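Long-range contacts in prophage MuSo2, 43 kDa tail protein (Shewanella oneidensis, PDB 3CDD), which probably serves as the trimeric hub of a Mu-like phage baseplate, joining the tail tube to the central spike as gp44 of phage Mu does: residues D97-L102 and S172-L178; Q165-L169 and I180-S184; W207-F211 and S276-N281. All coordinates share one frame; numbering follows the deposited sequence. Where two conformers were deposited one is given.

Contact 1: residues D97-L102 and S172-L178; sequences DKTADL and SDTFGNL
Asp-97 OD2 is held from the other segment by Ser-172, whose OG donates to Asp-97 OD2 over 2.5 Å on the syn side, and by a water that bridges the same oxygen to Asp-173 O. The second carboxylate oxygen stays with its own segment: Thr-99 OG1 donates to Asp-97 OD1 over 2.5 Å, on its syn side, while the amide of Thr-99 comes from above the carboxylate plane (36° out of it) as the capping bond of the turn into helix 100-104. Aspartate suits this place because it can accept all these donors at once, and they fix its rotation. Thr-99 holds OG1 between its backbone N and carbonyl carbon (chi1 60°), which leaves Thr-99 CG2 to pack on Ser-172 CB at 3.9 Å. Gly-176, with phi positive, lets the backbone pass close against Lys-98, Gly-176 O lying 3.5 Å from Lys-98 CB. The loop is braced from within by Asp-173, whose OD1 accepts from Asn-177 N and whose OD2 accepts from Asn-177 ND2. Lys-98 sends NZ on to the carbonyl of Gly-131. Deeper in, Leu-102 CD1 touches Leu-178 CD1 at 4.2 Å, and both leucines pack on Cys-127 of helix 119-127, with helix 155-164 alongside through Pro-155 and Leu-159 and strand 70-84 flanking Asp-97 and Lys-98.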
ATOM      1  N   ASP A  97     -19.151  -0.519  15.271  1.00 28.29           N
ATOM      2  CA  ASP A  97     -20.290  -0.078  16.067  1.00 28.56           C
ATOM      3  C   ASP A  97     -21.259   0.769  15.213  1.00 28.15           C
ATOM      4  O   ASP A  97     -20.937   1.104  14.076  1.00 28.89           O
ATOM      5  CB  ASP A  97     -19.828   0.546  17.415  1.00 28.49           C
ATOM      6  CG  ASP A  97     -19.647   2.060  17.383  1.00 30.30           C
ATOM      7  OD1 ASP A  97     -19.931   2.745  16.360  1.00 25.98           O
ATOM      8  OD2 ASP A  97     -19.226   2.564  18.452  1.00 30.56           O
ATOM      9  N   LYS A  98     -22.447   1.065  15.744  1.00 27.39           N
ATOM     10  CA  LYS A  98     -23.520   1.769  15.004  1.00 26.91           C
ATOM     11  C   LYS A  98     -23.091   3.040  14.272  1.00 26.24           C
ATOM     12  O   LYS A  98     -23.616   3.342  13.192  1.00 26.02           O
ATOM     13  CB  LYS A  98     -24.681   2.126  15.947  1.00 26.78           C
ATOM     14  CG  LYS A  98     -25.536   0.952  16.384  1.00 26.76           C
ATOM     15  CD  LYS A  98     -26.589   1.375  17.414  1.00 27.24           C
ATOM     16  CE  LYS A  98     -27.519   2.418  16.829  1.00 29.81           C
ATOM     17  NZ  LYS A  98     -28.804   2.534  17.597  1.00 33.26           N
ATOM     18  N   THR A  99     -22.147   3.785  14.856  1.00 25.92           N
ATOM     19  CA  THR A  99     -21.703   5.063  14.266  1.00 25.87           C
ATOM     20  C   THR A  99     -21.050   4.887  12.890  1.00 26.61           C
ATOM     21  O   THR A  99     -20.799   5.866  12.191  1.00 25.70           O
ATOM     22  CB  THR A  99     -20.777   5.867  15.203  1.00 26.31           C
ATOM     23  OG1 THR A  99     -19.606   5.097  15.513  1.00 26.37           O
ATOM     24  CG2 THR A  99     -21.505   6.263  16.501  1.00 26.43           C
ATOM     25  N   ALA A 100     -20.815   3.634  12.483  1.00 27.26           N
ATOM     26  CA  ALA A 100     -20.236   3.380  11.164  1.00 27.52           C
ATOM     27  C   ALA A 100     -21.158   3.879  10.047  1.00 27.62           C
ATOM     28  O   ALA A 100     -20.679   4.301   8.999  1.00 28.15           O
ATOM     29  CB  ALA A 100     -19.922   1.911  10.987  1.00 27.32           C
ATOM     30  N   ASP A 101     -22.475   3.845  10.271  1.00 27.22           N
ATOM     31  CA  ASP A 101     -23.424   4.407   9.313  1.00 26.98           C
ATOM     32  C   ASP A 101     -23.161   5.899   9.089  1.00 26.99           C
ATOM     33  O   ASP A 101     -23.332   6.398   7.977  1.00 26.67           O
ATOM     34  CB  ASP A 101     -24.875   4.184   9.760  1.00 26.03           C
ATOM     35  CG  ASP A 101     -25.347   2.754   9.524  1.00 26.64           C
ATOM     36  OD1 ASP A 101     -24.679   2.014   8.755  1.00 26.23           O
ATOM     37  OD2 ASP A 101     -26.379   2.367  10.116  1.00 24.80           O
ATOM     38  N   LEU A 102     -22.725   6.589  10.148  1.00 26.61           N
ATOM     39  CA  LEU A 102     -22.405   8.018  10.079  1.00 26.38           C
ATOM     40  C   LEU A 102     -21.147   8.267   9.260  1.00 26.41           C
ATOM     41  O   LEU A 102     -20.958   9.355   8.736  1.00 26.42           O
ATOM     42  CB  LEU A 102     -22.207   8.610  11.475  1.00 26.43           C
ATOM     43  CG  LEU A 102     -23.339   8.491  12.506  1.00 26.29           C
ATOM     44  CD1 LEU A 102     -22.891   9.106  13.839  1.00 24.49           C
ATOM     45  CD2 LEU A 102     -24.627   9.143  12.040  1.00 24.90           C
ATOM     46  N   SER A 172     -17.654   7.316  20.469  1.00 28.20           N
ATOM     47  CA  SER A 172     -18.888   6.581  20.667  1.00 28.53           C
ATOM     48  C   SER A 172     -18.807   5.877  22.019  1.00 28.63           C
ATOM     49  O   SER A 172     -17.727   5.800  22.618  1.00 29.90           O
ATOM     50  CB  SER A 172     -19.135   5.603  19.508  1.00 28.02           C
ATOM     51  OG  SER A 172     -18.107   4.628  19.398  1.00 28.17           O
ATOM     52  N   ASP A 173     -19.926   5.369  22.512  1.00 28.35           N
ATOM     53  CA  ASP A 173     -19.893   4.633  23.778  1.00 28.51           C
ATOM     54  C   ASP A 173     -20.141   3.160  23.496  1.00 27.86           C
ATOM     55  O   ASP A 173     -20.286   2.787  22.334  1.00 28.90           O
ATOM     56  CB  ASP A 173     -20.884   5.237  24.786  1.00 28.12           C
ATOM     57  CG  ASP A 173     -22.335   5.170  24.311  1.00 29.50           C
ATOM     58  OD1 ASP A 173     -22.662   4.346  23.419  1.00 29.35           O
ATOM     59  OD2 ASP A 173     -23.161   5.933  24.853  1.00 30.67           O
ATOM     60  N   THR A 174     -20.192   2.316  24.529  1.00 27.81           N
ATOM     61  CA  THR A 174     -20.371   0.879  24.311  1.00 27.40           C
ATOM     62  C   THR A 174     -21.725   0.540  23.677  1.00 27.40           C
ATOM     63  O   THR A 174     -21.907  -0.553  23.143  1.00 26.70           O
ATOM     64  CB  THR A 174     -20.181   0.035  25.588  1.00 27.25           C
ATOM     65  OG1 THR A 174     -21.224   0.339  26.529  1.00 27.83           O
ATOM     66  CG2 THR A 174     -18.806   0.270  26.203  1.00 26.41           C
ATOM     67  N   PHE A 175     -22.662   1.481  23.740  1.00 27.74           N
ATOM     68  CA  PHE A 175     -23.999   1.277  23.178  1.00 27.95           C
ATOM     69  C   PHE A 175     -24.125   1.829  21.746  1.00 28.13           C
ATOM     70  O   PHE A 175     -25.191   1.797  21.146  1.00 28.10           O
ATOM     71  CB  PHE A 175     -25.072   1.796  24.145  1.00 28.17           C
ATOM     72  CG  PHE A 175     -25.228   0.923  25.380  1.00 29.57           C
ATOM     73  CD1 PHE A 175     -24.472   1.166  26.531  1.00 30.47           C
ATOM     74  CD2 PHE A 175     -26.099  -0.163  25.375  1.00 28.95           C
ATOM     75  CE1 PHE A 175     -24.591   0.347  27.660  1.00 29.25           C
ATOM     76  CE2 PHE A 175     -26.233  -0.973  26.508  1.00 30.09           C
ATOM     77  CZ  PHE A 175     -25.476  -0.718  27.647  1.00 29.22           C
ATOM     78  N   GLY A 176     -23.006   2.287  21.187  1.00 28.33           N
ATOM     79  CA  GLY A 176     -22.980   2.768  19.807  1.00 28.32           C
ATOM     80  C   GLY A 176     -23.683   4.099  19.637  1.00 28.28           C
ATOM     81  O   GLY A 176     -24.145   4.431  18.533  1.00 28.26           O
ATOM     82  N   ASN A 177     -23.793   4.843  20.737  1.00 27.71           N
ATOM     83  CA  ASN A 177     -24.297   6.221  20.696  1.00 28.29           C
ATOM     84  C   ASN A 177     -23.151   7.107  20.277  1.00 27.53           C
ATOM     85  O   ASN A 177     -22.032   6.822  20.640  1.00 28.70           O
ATOM     86  CB  ASN A 177     -24.747   6.677  22.086  1.00 27.88           C
ATOM     87  CG  ASN A 177     -25.921   5.869  22.636  1.00 30.41           C
ATOM     88  OD1 ASN A 177     -26.877   5.555  21.915  1.00 31.61           O
ATOM     89  ND2 ASN A 177     -25.873   5.571  23.942  1.00 29.65           N
ATOM     90  N   LEU A 178     -23.426   8.193  19.559  1.00 27.35           N
ATOM     91  CA  LEU A 178     -22.425   9.252  19.323  1.00 27.37           C
ATOM     92  C   LEU A 178     -22.130  10.066  20.593  1.00 27.19           C
ATOM     93  O   LEU A 178     -23.056  10.565  21.245  1.00 26.26           O
ATOM     94  CB  LEU A 178     -22.884  10.188  18.208  1.00 26.97           C
ATOM     95  CG  LEU A 178     -21.883  11.273  17.801  1.00 27.99           C
ATOM     96  CD1 LEU A 178     -20.683  10.655  17.086  1.00 26.80           C
ATOM     97  CD2 LEU A 178     -22.540  12.320  16.933  1.00 27.67           C
TER
HETATM   98  O   HOH W   1     -19.810   0.547  20.594  1.00 25.44           O
HETATM   99  O   HOH W   2     -27.290   4.968  19.309  1.00 40.02           O

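Contact 2: residues Q165-L169 and I180-S184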
ATOM      1  N   GLN A 165     -13.817  23.204  15.112  1.00 31.31           N
ATOM      2  CA  GLN A 165     -13.998  24.642  15.306  1.00 31.29           C
ATOM      3  C   GLN A 165     -14.524  24.977  16.707  1.00 30.78           C
ATOM      4  O   GLN A 165     -14.730  26.148  17.022  1.00 31.33           O
ATOM      5  CB  GLN A 165     -14.960  25.209  14.241  1.00 31.57           C
ATOM      6  CG  GLN A 165     -14.486  25.061  12.801  1.00 31.67           C
ATOM      7  CD  GLN A 165     -15.574  25.354  11.783  1.00 32.46           C
ATOM      8  OE1 GLN A 165     -16.026  24.463  11.063  1.00 35.89           O
ATOM      9  NE2 GLN A 165     -16.003  26.602  11.720  1.00 32.75           N
ATOM     10  N   ARG A 166     -14.765  23.953  17.528  1.00 30.49           N
ATOM     11  CA  ARG A 166     -15.245  24.135  18.905  1.00 29.70           C
ATOM     12  C   ARG A 166     -14.331  23.490  19.945  1.00 29.91           C
ATOM     13  O   ARG A 166     -14.646  23.484  21.141  1.00 30.58           O
ATOM     14  CB  ARG A 166     -16.683  23.616  19.065  1.00 29.44           C
ATOM     15  CG  ARG A 166     -17.781  24.503  18.425  1.00 26.91           C
ATOM     16  CD  ARG A 166     -17.740  25.956  18.906  1.00 25.17           C
ATOM     17  NE  ARG A 166     -18.700  26.816  18.195  1.00 26.59           N
ATOM     18  CZ  ARG A 166     -18.411  27.603  17.156  1.00 24.20           C
ATOM     19  NH1 ARG A 166     -17.176  27.661  16.671  1.00 21.52           N
ATOM     20  NH2 ARG A 166     -19.366  28.341  16.599  1.00 22.80           N
ATOM     21  N   GLY A 167     -13.205  22.951  19.482  1.00 30.05           N
ATOM     22  CA  GLY A 167     -12.218  22.266  20.339  1.00 29.62           C
ATOM     23  C   GLY A 167     -12.762  21.087  21.116  1.00 29.46           C
ATOM     24  O   GLY A 167     -12.383  20.863  22.265  1.00 29.18           O
ATOM     25  N   VAL A 168     -13.669  20.334  20.495  1.00 29.02           N
ATOM     26  CA  VAL A 168     -14.222  19.135  21.124  1.00 28.38           C
ATOM     27  C   VAL A 168     -13.930  17.890  20.275  1.00 28.62           C
ATOM     28  O   VAL A 168     -13.471  17.991  19.133  1.00 27.94           O
ATOM     29  CB  VAL A 168     -15.742  19.274  21.505  1.00 28.49           C
ATOM     30  CG1 VAL A 168     -15.988  20.547  22.333  1.00 27.65           C
ATOM     31  CG2 VAL A 168     -16.659  19.238  20.288  1.00 27.38           C
ATOM     32  N   LEU A 169     -14.149  16.724  20.871  1.00 29.01           N
ATOM     33  CA  LEU A 169     -13.909  15.437  20.219  1.00 29.25           C
ATOM     34  C   LEU A 169     -15.201  14.666  20.005  1.00 29.23           C
ATOM     35  O   LEU A 169     -16.108  14.736  20.838  1.00 29.20           O
ATOM     36  CB  LEU A 169     -13.000  14.569  21.097  1.00 29.20           C
ATOM     37  CG  LEU A 169     -11.691  15.111  21.652  1.00 30.28           C
ATOM     38  CD1 LEU A 169     -11.060  14.040  22.538  1.00 30.54           C
ATOM     39  CD2 LEU A 169     -10.768  15.489  20.505  1.00 32.21           C
ATOM     40  N   ILE A 180     -20.099  13.339  22.256  1.00 29.30           N
ATOM     41  CA  ILE A 180     -19.389  14.601  22.140  1.00 29.80           C
ATOM     42  C   ILE A 180     -18.717  14.954  23.467  1.00 30.25           C
ATOM     43  O   ILE A 180     -19.378  15.200  24.494  1.00 29.52           O
ATOM     44  CB  ILE A 180     -20.303  15.745  21.679  1.00 29.69           C
ATOM     45  CG1 ILE A 180     -21.025  15.364  20.378  1.00 30.31           C
ATOM     46  CG2 ILE A 180     -19.489  17.036  21.532  1.00 29.56           C
ATOM     47  CD1 ILE A 180     -22.152  16.335  19.972  1.00 29.58           C
ATOM     48  N   THR A 181     -17.393  14.978  23.438  1.00 30.58           N
ATOM     49  CA  THR A 181     -16.636  15.162  24.663  1.00 31.35           C
ATOM     50  C   THR A 181     -15.321  15.924  24.460  1.00 31.40           C
ATOM     51  O   THR A 181     -15.073  16.505  23.399  1.00 31.69           O
ATOM     52  CB  THR A 181     -16.432  13.789  25.354  1.00 31.71           C
ATOM     53  OG1 THR A 181     -15.903  13.984  26.668  1.00 32.98           O
ATOM     54  CG2 THR A 181     -15.519  12.855  24.525  1.00 31.51           C
ATOM     55  N   ARG A 182     -14.507  15.959  25.506  1.00 31.94           N
ATOM     56  CA  ARG A 182     -13.142  16.477  25.441  1.00 32.60           C
ATOM     57  C   ARG A 182     -12.291  15.476  26.180  1.00 32.32           C
ATOM     58  O   ARG A 182     -12.832  14.636  26.891  1.00 32.93           O
ATOM     59  CB  ARG A 182     -13.028  17.846  26.144  1.00 32.21           C
ATOM     60  CG  ARG A 182     -13.486  19.044  25.318  1.00 32.92           C
ATOM     61  CD  ARG A 182     -13.238  20.336  26.117  1.00 33.68           C
ATOM     62  NE  ARG A 182     -13.298  21.558  25.306  1.00 34.93           N
ATOM     63  CZ  ARG A 182     -14.406  22.248  25.047  1.00 33.15           C
ATOM     64  NH1 ARG A 182     -15.576  21.847  25.530  1.00 32.96           N
ATOM     65  NH2 ARG A 182     -14.340  23.343  24.301  1.00 31.58           N
ATOM     66  N   ALA A 183     -10.969  15.568  26.043  1.00 32.35           N
ATOM     67  CA  ALA A 183     -10.057  14.739  26.835  1.00 32.88           C
ATOM     68  C   ALA A 183     -10.464  14.777  28.304  1.00 33.09           C
ATOM     69  O   ALA A 183     -10.575  15.850  28.892  1.00 33.60           O
ATOM     70  CB  ALA A 183      -8.634  15.220  26.680  1.00 32.61           C
ATOM     71  N   SER A 184     -10.677  13.603  28.888  1.00 33.65           N
ATOM     72  CA  SER A 184     -11.292  13.480  30.211  1.00 33.94           C
ATOM     73  C   SER A 184     -10.341  13.786  31.375  1.00 34.95           C
ATOM     74  O   SER A 184      -9.122  13.694  31.236  1.00 34.77           O
ATOM     75  CB  SER A 184     -11.853  12.070  30.374  1.00 33.99           C
ATOM     76  OG  SER A 184     -12.646  11.951  31.539  1.00 32.18           O
TER
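Val-168 turns CG1 anti to its carbonyl carbon (chi1 -52°), which lays that methyl against Arg-182 and points CG2 at Ile-180. From the other segment Arg-182 comes to meet it with a chain extended from CG to NE, bringing the guanidinium across the valine. Val-168 CG1 sits over one face of this flat group, displaced toward its rim and 3.5 Å from Arg-182 NH1. The arginine suits the spot because its long apolar stem can pass Gly-167 O and its flat head cross Val-168, while NH1 bonds to Asp-139 O and Thr-138 OG1. Val-168 CG2 packs on Ile-180 CG2 at 3.8 Å; these beta-branched residues suit extended backbone, and Leu-119 of helix 119-127 touches both.

The backbones meet as antiparallel strands 169-172 and 178-181, the two arms of a beta hairpin in a small three-stranded sheet whose third strand is 134-136. Leu-169 and Thr-181 form a hydrogen-bonded pair: Leu-169 N gives to Thr-181 O over 2.7 Å with an N-H...O angle of 172°, and Thr-181 N returns a bond of 2.9 Å to Leu-169 O. Beside this pair, Ile-180 CA makes a CH...O contact of 3.5 Å with Leu-169 O. On the sheet face shared by Leu-169 and Thr-181, the leucine reaches beyond its partner, Leu-169 CD1 lying 3.8 Å from Ala-183 N. Gly-167, with positive phi, makes the bend before the strand.

Contact 3: residues W207-F211 and S276-N281; sequences WRQRF and SIGKSN
Arg-210 lies over Ser-276 and Ile-277, in the C-terminal part of helix 262-278, and its path from CB to tip traces most of the contact. CB leaves the backbone beside the helix segment without meeting it, with CG anti to the carbonyl carbon (chi1 -67°). CG passes the side chain of Ser-280, an approach left doubtful because that serine has two conformers. The bend at chi2 (-62°) brings Arg-210 CD to Ser-276 O, at 3.5 Å, and the bend at chi3 (-71°) swings NE and the guanidinium to Ile-277. Arg-210 NE gives its hydrogen to a water in the guanidinium plane, 2.8 Å away, which also takes the amide hydrogen of Phe-211 and is hydrogen-bonded to Ser-276 OG. Ile-277 CG1 stands 3.5 Å from Arg-210 CZ, over the centre of one face of the flat group; the aliphatic branch offers the cation a smooth apolar support. Arg-210 NH1 also lies by Ile-277 CG1, at 4.0 Å. The other tip, NH2, reaches salt bridges with Glu-245 and Asp-243, which probably offset the buried charge.

The small side chain of Ser-276 suits the close approach of the loop: Ser-276 CB comes within 3.2 Å of Gln-209 O, and its OG bonds back to Arg-273 O. Farther out, the Gln-209 amide and the Lys-279 chain pass each other, with Gln-209 NE2 3.6 Å from Lys-279 CE. The loop between strands 200-206 and 213-217 is thus laid against helix 262-278, just before strand 281-288 pairs with strand 200-206, while Arg-208 turns to Asp-79 of the third subunit.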
ATOM      1  N   TRP A 207      11.472  11.440  15.833  1.00 27.06           N
ATOM      2  CA  TRP A 207      11.478  12.795  15.305  1.00 28.72           C
ATOM      3  C   TRP A 207      11.318  12.892  13.774  1.00 29.99           C
ATOM      4  O   TRP A 207      11.476  13.984  13.232  1.00 31.11           O
ATOM      5  CB  TRP A 207      12.789  13.523  15.644  1.00 28.84           C
ATOM      6  CG  TRP A 207      12.890  14.091  17.051  1.00 28.40           C
ATOM      7  CD1 TRP A 207      12.116  13.776  18.137  1.00 28.36           C
ATOM      8  CD2 TRP A 207      13.866  15.032  17.513  1.00 29.19           C
ATOM      9  NE1 TRP A 207      12.542  14.472  19.235  1.00 27.91           N
ATOM     10  CE2 TRP A 207      13.624  15.242  18.888  1.00 27.95           C
ATOM     11  CE3 TRP A 207      14.936  15.705  16.896  1.00 28.69           C
ATOM     12  CZ2 TRP A 207      14.395  16.114  19.660  1.00 28.85           C
ATOM     13  CZ3 TRP A 207      15.714  16.565  17.666  1.00 29.48           C
ATOM     14  CH2 TRP A 207      15.437  16.766  19.036  1.00 29.13           C
ATOM     15  N   ARG A 208      11.044  11.793  13.078  1.00 29.96           N
ATOM     16  CA  ARG A 208      10.924  11.834  11.609  1.00 31.64           C
ATOM     17  C   ARG A 208       9.907  12.899  11.175  1.00 32.01           C
ATOM     18  O   ARG A 208      10.094  13.567  10.161  1.00 32.01           O
ATOM     19  CB  ARG A 208      10.538  10.464  11.019  1.00 31.25           C
ATOM     20  CG  ARG A 208      11.675   9.445  10.965  1.00 31.98           C
ATOM     21  CD  ARG A 208      11.177   7.997  10.702  1.00 32.19           C
ATOM     22  NE  ARG A 208      12.186   6.989  11.070  1.00 30.42           N
ATOM     23  CZ  ARG A 208      13.200   6.586  10.298  1.00 33.77           C
ATOM     24  NH1 ARG A 208      13.356   7.072   9.055  1.00 31.21           N
ATOM     25  NH2 ARG A 208      14.064   5.676  10.771  1.00 30.82           N
ATOM     26  N   GLN A 209       8.856  13.076  11.970  1.00 31.87           N
ATOM     27  CA  GLN A 209       7.778  13.996  11.608  1.00 33.14           C
ATOM     28  C   GLN A 209       7.687  15.176  12.556  1.00 32.00           C
ATOM     29  O   GLN A 209       6.689  15.882  12.572  1.00 32.59           O
ATOM     30  CB  GLN A 209       6.447  13.245  11.471  1.00 32.80           C
ATOM     31  CG  GLN A 209       6.481  12.206  10.351  1.00 35.80           C
ATOM     32  CD  GLN A 209       5.236  11.331  10.294  1.00 36.95           C
ATOM     33  OE1 GLN A 209       4.889  10.650  11.269  1.00 43.27           O
ATOM     34  NE2 GLN A 209       4.562  11.334   9.137  1.00 40.52           N
ATOM     35  N   ARG A 210       8.758  15.383  13.327  1.00 32.03           N
ATOM     36  CA  ARG A 210       8.880  16.475  14.279  1.00 30.97           C
ATOM     37  C   ARG A 210       9.699  17.585  13.677  1.00 31.43           C
ATOM     38  O   ARG A 210      10.656  17.319  12.897  1.00 31.59           O
ATOM     39  CB  ARG A 210       9.537  15.997  15.587  1.00 31.62           C
ATOM     40  CG  ARG A 210       8.688  15.002  16.419  1.00 31.33           C
ATOM     41  CD  ARG A 210       7.402  15.606  16.864  1.00 35.79           C
ATOM     42  NE  ARG A 210       7.611  16.621  17.898  1.00 39.65           N
ATOM     43  CZ  ARG A 210       7.787  16.348  19.189  1.00 39.55           C
ATOM     44  NH1 ARG A 210       7.769  15.091  19.614  1.00 41.02           N
ATOM     45  NH2 ARG A 210       7.983  17.330  20.058  1.00 39.12           N
ATOM     46  N   PHE A 211       9.316  18.831  13.989  1.00 30.88           N
ATOM     47  CA  PHE A 211       9.992  20.011  13.407  1.00 31.43           C
ATOM     48  C   PHE A 211      10.200  21.075  14.466  1.00 31.54           C
ATOM     49  O   PHE A 211       9.454  21.122  15.424  1.00 31.94           O
ATOM     50  CB  PHE A 211       9.245  20.554  12.181  1.00 29.93           C
ATOM     51  CG  PHE A 211       9.094  19.537  11.073  1.00 29.23           C
ATOM     52  CD1 PHE A 211       7.993  18.683  11.048  1.00 25.89           C
ATOM     53  CD2 PHE A 211      10.063  19.423  10.063  1.00 25.42           C
ATOM     54  CE1 PHE A 211       7.844  17.733  10.036  1.00 26.21           C
ATOM     55  CE2 PHE A 211       9.924  18.471   9.068  1.00 26.82           C
ATOM     56  CZ  PHE A 211       8.814  17.616   9.050  1.00 26.82           C
ATOM     57  N   SER A 276       1.808  16.584  15.062  1.00 39.63           N
ATOM     58  CA  SER A 276       3.087  15.936  14.788  1.00 40.13           C
ATOM     59  C   SER A 276       3.617  15.242  16.037  1.00 40.24           C
ATOM     60  O   SER A 276       4.314  14.226  15.941  1.00 40.47           O
ATOM     61  CB  SER A 276       4.121  16.926  14.257  1.00 39.64           C
ATOM     62  OG  SER A 276       4.595  17.784  15.281  1.00 40.74           O
ATOM     63  N   ILE A 277       3.291  15.802  17.198  1.00 40.10           N
ATOM     64  CA  ILE A 277       3.658  15.197  18.473  1.00 40.06           C
ATOM     65  C   ILE A 277       2.917  13.864  18.685  1.00 40.00           C
ATOM     66  O   ILE A 277       3.549  12.846  18.954  1.00 40.15           O
ATOM     67  CB  ILE A 277       3.478  16.176  19.656  1.00 39.92           C
ATOM     68  CG1 ILE A 277       4.433  17.369  19.505  1.00 39.46           C
ATOM     69  CG2 ILE A 277       3.728  15.461  20.976  1.00 39.69           C
ATOM     70  CD1 ILE A 277       4.141  18.557  20.456  1.00 40.58           C
ATOM     71  N   GLY A 278       1.596  13.861  18.519  1.00 39.44           N
ATOM     72  CA  GLY A 278       0.815  12.633  18.622  1.00 39.39           C
ATOM     73  C   GLY A 278       1.179  11.558  17.609  1.00 39.37           C
ATOM     74  O   GLY A 278       1.095  10.357  17.897  1.00 39.42           O
ATOM     75  N   LYS A 279       1.579  11.991  16.419  1.00 39.47           N
ATOM     76  CA  LYS A 279       1.951  11.090  15.333  1.00 39.77           C
ATOM     77  C   LYS A 279       3.378  10.539  15.500  1.00 39.11           C
ATOM     78  O   LYS A 279       3.788   9.610  14.790  1.00 39.14           O
ATOM     79  CB  LYS A 279       1.855  11.853  14.013  1.00 40.02           C
ATOM     80  CG  LYS A 279       1.393  11.037  12.825  1.00 42.17           C
ATOM     81  CD  LYS A 279       0.684  11.961  11.833  1.00 45.45           C
ATOM     82  CE  LYS A 279       1.171  11.733  10.411  1.00 46.24           C
ATOM     83  NZ  LYS A 279       0.851  12.911   9.557  1.00 46.92           N
ATOM     84  N   SER A 280       4.123  11.110  16.442  1.00 38.68           N
ATOM     85  CA  SER A 280       5.522  10.747  16.620  0.50 38.40           C
ATOM     86  C   SER A 280       5.764   9.913  17.872  1.00 38.40           C
ATOM     87  O   SER A 280       6.861   9.419  18.082  1.00 38.60           O
ATOM     88  CB  SER A 280       6.393  12.000  16.619  0.50 38.43           C
ATOM     89  OG  SER A 280       6.211  12.728  15.413  0.50 37.77           O
ATOM     90  N   ASN A 281       4.730   9.757  18.698  1.00 38.49           N
ATOM     91  CA  ASN A 281       4.840   8.966  19.914  1.00 38.41           C
ATOM     92  C   ASN A 281       3.796   7.854  19.940  1.00 37.94           C
ATOM     93  O   ASN A 281       2.647   8.056  19.531  1.00 39.52           O
ATOM     94  CB  ASN A 281       4.785   9.856  21.154  1.00 38.05           C
ATOM     95  CG  ASN A 281       5.920  10.860  21.199  1.00 39.80           C
ATOM     96  OD1 ASN A 281       7.060  10.564  20.812  1.00 39.80           O
ATOM     97  ND2 ASN A 281       5.616  12.070  21.672  1.00 41.57           N
TER
HETATM   98  O   HOH W   3       7.959  11.566  13.887  1.00 31.51           O
HETATM   99  O   HOH W   4       7.180  18.714  16.122  1.00 28.41           O

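Contacts 1 and 2 belong together: their segments alternate along the chain, both fall in the region related to the second domain of the gp44-like hub, and their centres are about 17 Å apart. Together they hold the two ends of the hairpin made by strands 169-172 and 178-181, contact 1 at its turn and contact 2 at its open end. Contact 3 follows in series, about 30 Å from contact 1 and 22 Å from contact 2 between centres, and joins helix 262-278 to the loop after strand 200-206. Segments of contacts 1 and 3 also bear residues salt-bridged to other subunits, Asp-101 and Arg-208, so both lie close to subunit interfaces of the trimer.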